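Local atomic coordinates of restriction endonuclease AspBHI (Azoarcus sp., PDB entry 4OC8), a protein that probably binds DNA carrying modified bases and cleaves it, acting as a modification-dependent restriction endonuclease. Residues G44-L58 with R98-W110. Numbering follows the deposited sequence.
With PO4 (phosphate ion), chain F; PO4 (phosphate ion), chain G.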
loop_
_atom_site.group_PDB
_atom_site.type_symbol
_atom_site.label_atom_id
_atom_site.label_comp_id
_atom_site.label_asym_id
_atom_site.label_seq_id
_atom_site.Cartn_x
_atom_site.Cartn_y
_atom_site.Cartn_z
ATOM N N GLY A 44 -25.671 -6.905 -27.336
ATOM C CA GLY A 44 -24.287 -6.672 -26.958
ATOM C C GLY A 44 -23.837 -6.957 -25.534
ATOM O O GLY A 44 -24.643 -7.055 -24.609
ATOM N N GLY A 45 -22.523 -7.096 -25.372
ATOM C CA GLY A 45 -21.905 -7.122 -24.058
ATOM C C GLY A 45 -21.952 -5.717 -23.495
ATOM O O GLY A 45 -21.992 -5.510 -22.284
ATOM N N PHE A 46 -21.935 -4.742 -24.395
ATOM C CA PHE A 46 -22.267 -3.369 -24.046
ATOM C C PHE A 46 -23.415 -2.909 -24.943
ATOM O O PHE A 46 -23.406 -3.153 -26.148
ATOM C CB PHE A 46 -21.053 -2.452 -24.193
ATOM C CG PHE A 46 -20.637 -2.227 -25.610
ATOM C CD1 PHE A 46 -19.762 -3.099 -26.234
ATOM C CD2 PHE A 46 -21.121 -1.138 -26.323
ATOM C CE1 PHE A 46 -19.373 -2.895 -27.548
ATOM C CE2 PHE A 46 -20.740 -0.929 -27.636
ATOM C CZ PHE A 46 -19.869 -1.812 -28.252
ATOM N N ARG A 47 -24.412 -2.262 -24.347
ATOM C CA ARG A 47 -25.605 -1.842 -25.074
ATOM C C ARG A 47 -25.939 -0.396 -24.755
ATOM O O ARG A 47 -25.827 0.035 -23.607
ATOM C CB ARG A 47 -26.793 -2.723 -24.697
ATOM C CG ARG A 47 -26.476 -4.201 -24.649
ATOM C CD ARG A 47 -27.662 -4.993 -24.157
ATOM N NE ARG A 47 -27.250 -6.302 -23.674
ATOM C CZ ARG A 47 -28.091 -7.246 -23.276
ATOM N NH1 ARG A 47 -29.396 -7.024 -23.310
ATOM N NH2 ARG A 47 -27.627 -8.410 -22.848
ATOM N N TYR A 48 -26.358 0.353 -25.771
ATOM C CA TYR A 48 -26.746 1.743 -25.566
ATOM C C TYR A 48 -28.102 2.063 -26.183
ATOM O O TYR A 48 -28.652 1.281 -26.956
ATOM C CB TYR A 48 -25.681 2.700 -26.113
ATOM C CG TYR A 48 -25.386 2.502 -27.577
ATOM C CD1 TYR A 48 -26.118 3.164 -28.554
ATOM C CD2 TYR A 48 -24.375 1.645 -27.985
ATOM C CE1 TYR A 48 -25.849 2.975 -29.894
ATOM C CE2 TYR A 48 -24.097 1.452 -29.318
ATOM C CZ TYR A 48 -24.836 2.117 -30.267
ATOM O OH TYR A 48 -24.558 1.907 -31.591
ATOM N N ARG A 49 -28.636 3.221 -25.813
ATOM C CA ARG A 49 -29.820 3.766 -26.452
ATOM C C ARG A 49 -29.430 5.082 -27.103
ATOM O O ARG A 49 -28.450 5.713 -26.700
ATOM C CB ARG A 49 -30.952 3.959 -25.441
ATOM C CG ARG A 49 -31.512 2.654 -24.905
ATOM C CD ARG A 49 -32.800 2.867 -24.140
ATOM N NE ARG A 49 -33.891 3.307 -25.005
ATOM C CZ ARG A 49 -35.127 3.552 -24.581
ATOM N NH1 ARG A 49 -35.432 3.400 -23.299
ATOM N NH2 ARG A 49 -36.060 3.951 -25.436
ATOM N N GLY A 50 -30.190 5.489 -28.113
ATOM C CA GLY A 50 -29.833 6.648 -28.907
ATOM C C GLY A 50 -28.857 6.246 -29.994
ATOM O O GLY A 50 -28.843 5.093 -30.428
ATOM N N THR A 51 -28.035 7.194 -30.432
ATOM C CA THR A 51 -27.036 6.920 -31.455
ATOM C C THR A 51 -25.674 6.760 -30.803
ATOM O O THR A 51 -25.530 7.021 -29.612
ATOM C CB THR A 51 -26.967 8.059 -32.482
ATOM O OG1 THR A 51 -26.521 9.261 -31.841
ATOM C CG2 THR A 51 -28.335 8.294 -33.097
ATOM N N ARG A 52 -24.672 6.330 -31.564
ATOM C CA ARG A 52 -23.352 6.220 -30.974
ATOM C C ARG A 52 -22.733 7.604 -30.793
ATOM O O ARG A 52 -22.025 7.828 -29.813
ATOM C CB ARG A 52 -22.442 5.259 -31.749
ATOM C CG ARG A 52 -22.161 5.626 -33.191
ATOM C CD ARG A 52 -21.339 4.526 -33.840
ATOM N NE ARG A 52 -20.865 4.887 -35.169
ATOM C CZ ARG A 52 -19.817 5.670 -35.396
ATOM N NH1 ARG A 52 -19.140 6.182 -34.377
ATOM N NH2 ARG A 52 -19.447 5.948 -36.638
ATOM N N GLU A 53 -23.034 8.526 -31.708
ATOM C CA GLU A 53 -22.530 9.895 -31.629
ATOM C C GLU A 53 -23.072 10.603 -30.392
ATOM O O GLU A 53 -22.331 11.294 -29.691
ATOM C CB GLU A 53 -22.898 10.694 -32.885
ATOM C CG GLU A 53 -22.367 10.130 -34.202
ATOM C CD GLU A 53 -23.197 8.970 -34.745
ATOM O OE1 GLU A 53 -24.106 8.485 -34.034
ATOM O OE2 GLU A 53 -22.939 8.542 -35.891
ATOM N N ARG A 54 -24.366 10.429 -30.134
ATOM C CA ARG A 54 -25.007 10.982 -28.941
ATOM C C ARG A 54 -25.828 9.917 -28.222
ATOM O O ARG A 54 -27.049 9.869 -28.365
ATOM C CB ARG A 54 -25.907 12.173 -29.295
ATOM C CG ARG A 54 -25.168 13.413 -29.781
ATOM C CD ARG A 54 -24.176 13.922 -28.740
ATOM N NE ARG A 54 -23.433 15.092 -29.205
ATOM C CZ ARG A 54 -22.339 15.036 -29.962
ATOM N NH1 ARG A 54 -21.851 13.863 -30.354
ATOM N NH2 ARG A 54 -21.732 16.155 -30.336
ATOM N N PRO A 55 -25.158 9.049 -27.450
ATOM C CA PRO A 55 -25.876 8.024 -26.683
ATOM C C PRO A 55 -26.639 8.632 -25.505
ATOM O O PRO A 55 -26.114 9.500 -24.807
ATOM C CB PRO A 55 -24.752 7.110 -26.189
ATOM C CG PRO A 55 -23.551 8.001 -26.120
ATOM C CD PRO A 55 -23.698 8.977 -27.254
ATOM N N THR A 56 -27.870 8.183 -25.295
ATOM C CA THR A 56 -28.695 8.705 -24.211
ATOM C C THR A 56 -28.482 7.915 -22.921
ATOM O O THR A 56 -28.588 8.459 -21.817
ATOM C CB THR A 56 -30.185 8.676 -24.591
ATOM O OG1 THR A 56 -30.620 7.318 -24.735
ATOM C CG2 THR A 56 -30.401 9.412 -25.900
ATOM N N LEU A 57 -28.169 6.633 -23.075
ATOM C CA LEU A 57 -27.969 5.743 -21.942
ATOM C C LEU A 57 -27.025 4.607 -22.334
ATOM O O LEU A 57 -27.108 4.093 -23.446
ATOM C CB LEU A 57 -29.311 5.167 -21.506
ATOM C CG LEU A 57 -29.323 4.418 -20.183
ATOM C CD1 LEU A 57 -29.793 5.341 -19.072
ATOM C CD2 LEU A 57 -30.205 3.199 -20.292
ATOM N N LEU A 58 -26.131 4.213 -21.430
ATOM C CA LEU A 58 -25.181 3.139 -21.724
ATOM C C LEU A 58 -25.210 1.999 -20.700
ATOM O O LEU A 58 -25.031 2.222 -19.502
ATOM C CB LEU A 58 -23.760 3.694 -21.861
ATOM C CG LEU A 58 -22.666 2.640 -22.067
ATOM C CD1 LEU A 58 -22.975 1.774 -23.271
ATOM C CD2 LEU A 58 -21.290 3.276 -22.211
ATOM N N ARG A 98 -18.895 -2.939 -33.210
ATOM C CA ARG A 98 -19.978 -2.217 -32.537
ATOM C C ARG A 98 -19.534 -0.901 -31.887
ATOM O O ARG A 98 -20.292 -0.280 -31.144
ATOM C CB ARG A 98 -20.689 -3.119 -31.521
ATOM C CG ARG A 98 -21.282 -4.369 -32.145
ATOM C CD ARG A 98 -22.054 -5.193 -31.132
ATOM N NE ARG A 98 -23.239 -4.494 -30.644
ATOM C CZ ARG A 98 -23.397 -4.066 -29.394
ATOM N NH1 ARG A 98 -22.446 -4.269 -28.490
ATOM N NH2 ARG A 98 -24.514 -3.441 -29.047
ATOM N N PHE A 99 -18.300 -0.495 -32.173
ATOM C CA PHE A 99 -17.769 0.821 -31.800
ATOM C C PHE A 99 -17.669 1.135 -30.300
ATOM O O PHE A 99 -17.704 2.302 -29.918
ATOM C CB PHE A 99 -18.544 1.937 -32.501
ATOM C CG PHE A 99 -18.747 1.703 -33.966
ATOM C CD1 PHE A 99 -17.759 2.045 -34.876
ATOM C CD2 PHE A 99 -19.929 1.150 -34.437
ATOM C CE1 PHE A 99 -17.943 1.832 -36.233
ATOM C CE2 PHE A 99 -20.121 0.929 -35.787
ATOM C CZ PHE A 99 -19.126 1.273 -36.688
ATOM N N GLY A 100 -17.525 0.113 -29.461
ATOM C CA GLY A 100 -17.398 0.318 -28.026
ATOM C C GLY A 100 -16.235 1.199 -27.599
ATOM O O GLY A 100 -16.361 2.020 -26.680
ATOM N N ASN A 101 -15.094 1.028 -28.256
ATOM C CA ASN A 101 -13.937 1.844 -27.944
ATOM C C ASN A 101 -14.180 3.301 -28.301
ATOM O O ASN A 101 -13.806 4.187 -27.539
ATOM C CB ASN A 101 -12.667 1.315 -28.620
ATOM C CG ASN A 101 -12.128 0.061 -27.953
ATOM O OD1 ASN A 101 -12.441 -0.230 -26.796
ATOM N ND2 ASN A 101 -11.303 -0.684 -28.679
ATOM N N GLN A 102 -14.807 3.549 -29.451
ATOM C CA GLN A 102 -15.155 4.913 -29.850
ATOM C C GLN A 102 -16.077 5.559 -28.816
ATOM O O GLN A 102 -15.912 6.723 -28.451
ATOM C CB GLN A 102 -15.832 4.928 -31.220
ATOM C CG GLN A 102 -15.019 5.606 -32.307
ATOM C CD GLN A 102 -14.587 7.015 -31.931
ATOM O OE1 GLN A 102 -13.450 7.416 -32.192
ATOM N NE2 GLN A 102 -15.497 7.777 -31.324
ATOM N N LEU A 103 -17.048 4.784 -28.347
ATOM C CA LEU A 103 -17.944 5.228 -27.295
ATOM C C LEU A 103 -17.175 5.618 -26.043
ATOM O O LEU A 103 -17.367 6.712 -25.518
ATOM C CB LEU A 103 -18.963 4.141 -26.965
ATOM C CG LEU A 103 -20.276 4.232 -27.736
ATOM C CD1 LEU A 103 -21.241 3.162 -27.267
ATOM C CD2 LEU A 103 -20.879 5.619 -27.567
ATOM N N LEU A 104 -16.315 4.719 -25.567
ATOM C CA LEU A 104 -15.517 4.982 -24.370
ATOM C C LEU A 104 -14.706 6.263 -24.531
ATOM O O LEU A 104 -14.650 7.118 -23.632
ATOM C CB LEU A 104 -14.591 3.801 -24.078
ATOM C CG LEU A 104 -15.271 2.545 -23.534
ATOM C CD1 LEU A 104 -14.274 1.407 -23.368
ATOM C CD2 LEU A 104 -15.958 2.844 -22.211
ATOM N N ARG A 105 -14.099 6.395 -25.701
ATOM C CA ARG A 105 -13.251 7.526 -25.997
ATOM C C ARG A 105 -14.064 8.797 -25.915
ATOM O O ARG A 105 -13.631 9.780 -25.330
ATOM C CB ARG A 105 -12.654 7.389 -27.393
ATOM C CG ARG A 105 -11.897 8.614 -27.822
ATOM C CD ARG A 105 -11.725 8.670 -29.312
ATOM N NE ARG A 105 -10.874 9.793 -29.687
ATOM C CZ ARG A 105 -10.494 10.052 -30.933
ATOM N NH1 ARG A 105 -10.895 9.263 -31.925
ATOM N NH2 ARG A 105 -9.714 11.096 -31.188
ATOM N N GLN A 106 -15.255 8.763 -26.498
ATOM C CA GLN A 106 -16.105 9.945 -26.563
ATOM C C GLN A 106 -16.602 10.348 -25.173
ATOM O O GLN A 106 -16.579 11.520 -24.815
ATOM C CB GLN A 106 -17.278 9.701 -27.517
ATOM C CG GLN A 106 -17.997 10.964 -27.957
ATOM C CD GLN A 106 -17.052 12.020 -28.517
ATOM O OE1 GLN A 106 -16.838 13.070 -27.903
ATOM N NE2 GLN A 106 -16.490 11.750 -29.692
ATOM N N ILE A 107 -17.038 9.363 -24.397
ATOM C CA ILE A 107 -17.484 9.577 -23.026
ATOM C C ILE A 107 -16.389 10.187 -22.148
ATOM O O ILE A 107 -16.620 11.187 -21.458
ATOM C CB ILE A 107 -17.957 8.258 -22.399
ATOM C CG1 ILE A 107 -19.249 7.794 -23.066
ATOM C CG2 ILE A 107 -18.169 8.412 -20.911
ATOM C CD1 ILE A 107 -19.748 6.475 -22.535
ATOM N N PHE A 108 -15.197 9.597 -22.170
ATOM C CA PHE A 108 -14.103 10.155 -21.374
ATOM C C PHE A 108 -13.655 11.522 -21.887
ATOM O O PHE A 108 -13.224 12.382 -21.109
ATOM C CB PHE A 108 -12.944 9.162 -21.245
ATOM C CG PHE A 108 -13.212 8.072 -20.252
ATOM C CD1 PHE A 108 -13.888 6.923 -20.628
ATOM C CD2 PHE A 108 -12.831 8.218 -18.927
ATOM C CE1 PHE A 108 -14.163 5.929 -19.707
ATOM C CE2 PHE A 108 -13.102 7.229 -18.003
ATOM C CZ PHE A 108 -13.769 6.084 -18.393
ATOM N N ASP A 109 -13.793 11.723 -23.195
ATOM C CA ASP A 109 -13.554 13.022 -23.816
ATOM C C ASP A 109 -14.475 14.064 -23.199
ATOM O O ASP A 109 -14.022 15.122 -22.763
ATOM C CB ASP A 109 -13.801 12.962 -25.326
ATOM C CG ASP A 109 -12.573 12.539 -26.109
ATOM O OD1 ASP A 109 -11.603 12.042 -25.492
ATOM O OD2 ASP A 109 -12.587 12.694 -27.350
ATOM N N TRP A 110 -15.768 13.750 -23.164
ATOM C CA TRP A 110 -16.773 14.656 -22.622
ATOM C C TRP A 110 -16.512 14.936 -21.155
ATOM O O TRP A 110 -16.432 16.092 -20.746
ATOM C CB TRP A 110 -18.178 14.080 -22.803
ATOM C CG TRP A 110 -18.661 14.126 -24.210
ATOM C CD1 TRP A 110 -18.331 15.045 -25.160
ATOM C CD2 TRP A 110 -19.553 13.197 -24.840
ATOM N NE1 TRP A 110 -18.965 14.751 -26.342
ATOM C CE2 TRP A 110 -19.719 13.621 -26.172
ATOM C CE3 TRP A 110 -20.223 12.051 -24.407
ATOM C CZ2 TRP A 110 -20.540 12.944 -27.070
ATOM C CZ3 TRP A 110 -21.029 11.376 -25.304
ATOM C CH2 TRP A 110 -21.181 11.824 -26.620
HETATM P P PO4 F . -27.233 -1.324 -29.794
HETATM O O1 PO4 F . -26.442 -0.409 -30.698
HETATM O O2 PO4 F . -28.709 -1.110 -30.043
HETATM O O3 PO4 F . -26.875 -2.761 -30.099
HETATM O O4 PO4 F . -26.914 -1.013 -28.348
HETATM P P PO4 G . -39.315 2.988 -23.376
HETATM O O1 PO4 G . -39.735 3.550 -24.715
HETATM O O2 PO4 G . -40.465 3.064 -22.395
HETATM O O3 PO4 G . -38.893 1.545 -23.539
HETATM O O4 PO4 G . -38.150 3.794 -22.849
#
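Arg98 grips the backbone carbonyl of Phe46 end-on: NH1 lies 2.8 Å and NH2 3.1 Å from Phe46 O, which sits in the guanidinium plane. The bend in its chain at chi3 (66°) folds the guanidinium back over the Phe46 ring, where NH1 stands above the centre of one face. This is a cation-pi contact, with CZ 4.5 Å from the ring centroid; an arginine suits this place because one flat cation can serve carbonyl and ring together. NH2 also donates to O3 of a phosphate ion, probably from the crystallisation liquor, at 2.7 Å, while Tyr48 N donates to O4 of the same ion. A methionine here would probably leave Phe46 O without both donors and the phosphate without this charged partner.

The second cation-pi pair is stacked: in one of its two modelled conformers, the extended Arg52 side chain lays its guanidinium on the Phe99 ring, planes 14° apart.

Both segments belong to the PUA-clan N-terminal domain, where helix 100-113 packs against the antiparallel hairpin of strands 46-48 and 55-62. Phe99 occupies the N-cap position, and Gly100, with no side chain, lets the Phe46 ring come close to the first turn.

Apolar contacts continue along the helix. Leu103 forks, its two methyls suiting it to bridge Tyr48 (CD1 to CD2, 3.6 Å) and Pro55 CG; Ile107 is long enough for CD1 to meet Leu58 CD2. The broad indole of Trp110 turns its edge to both Glu53 O and Pro55 CD, while Arg54, hydrogen-bonded through NH1 to Glu53 O, sets a guanidinium face over Trp110 CZ2.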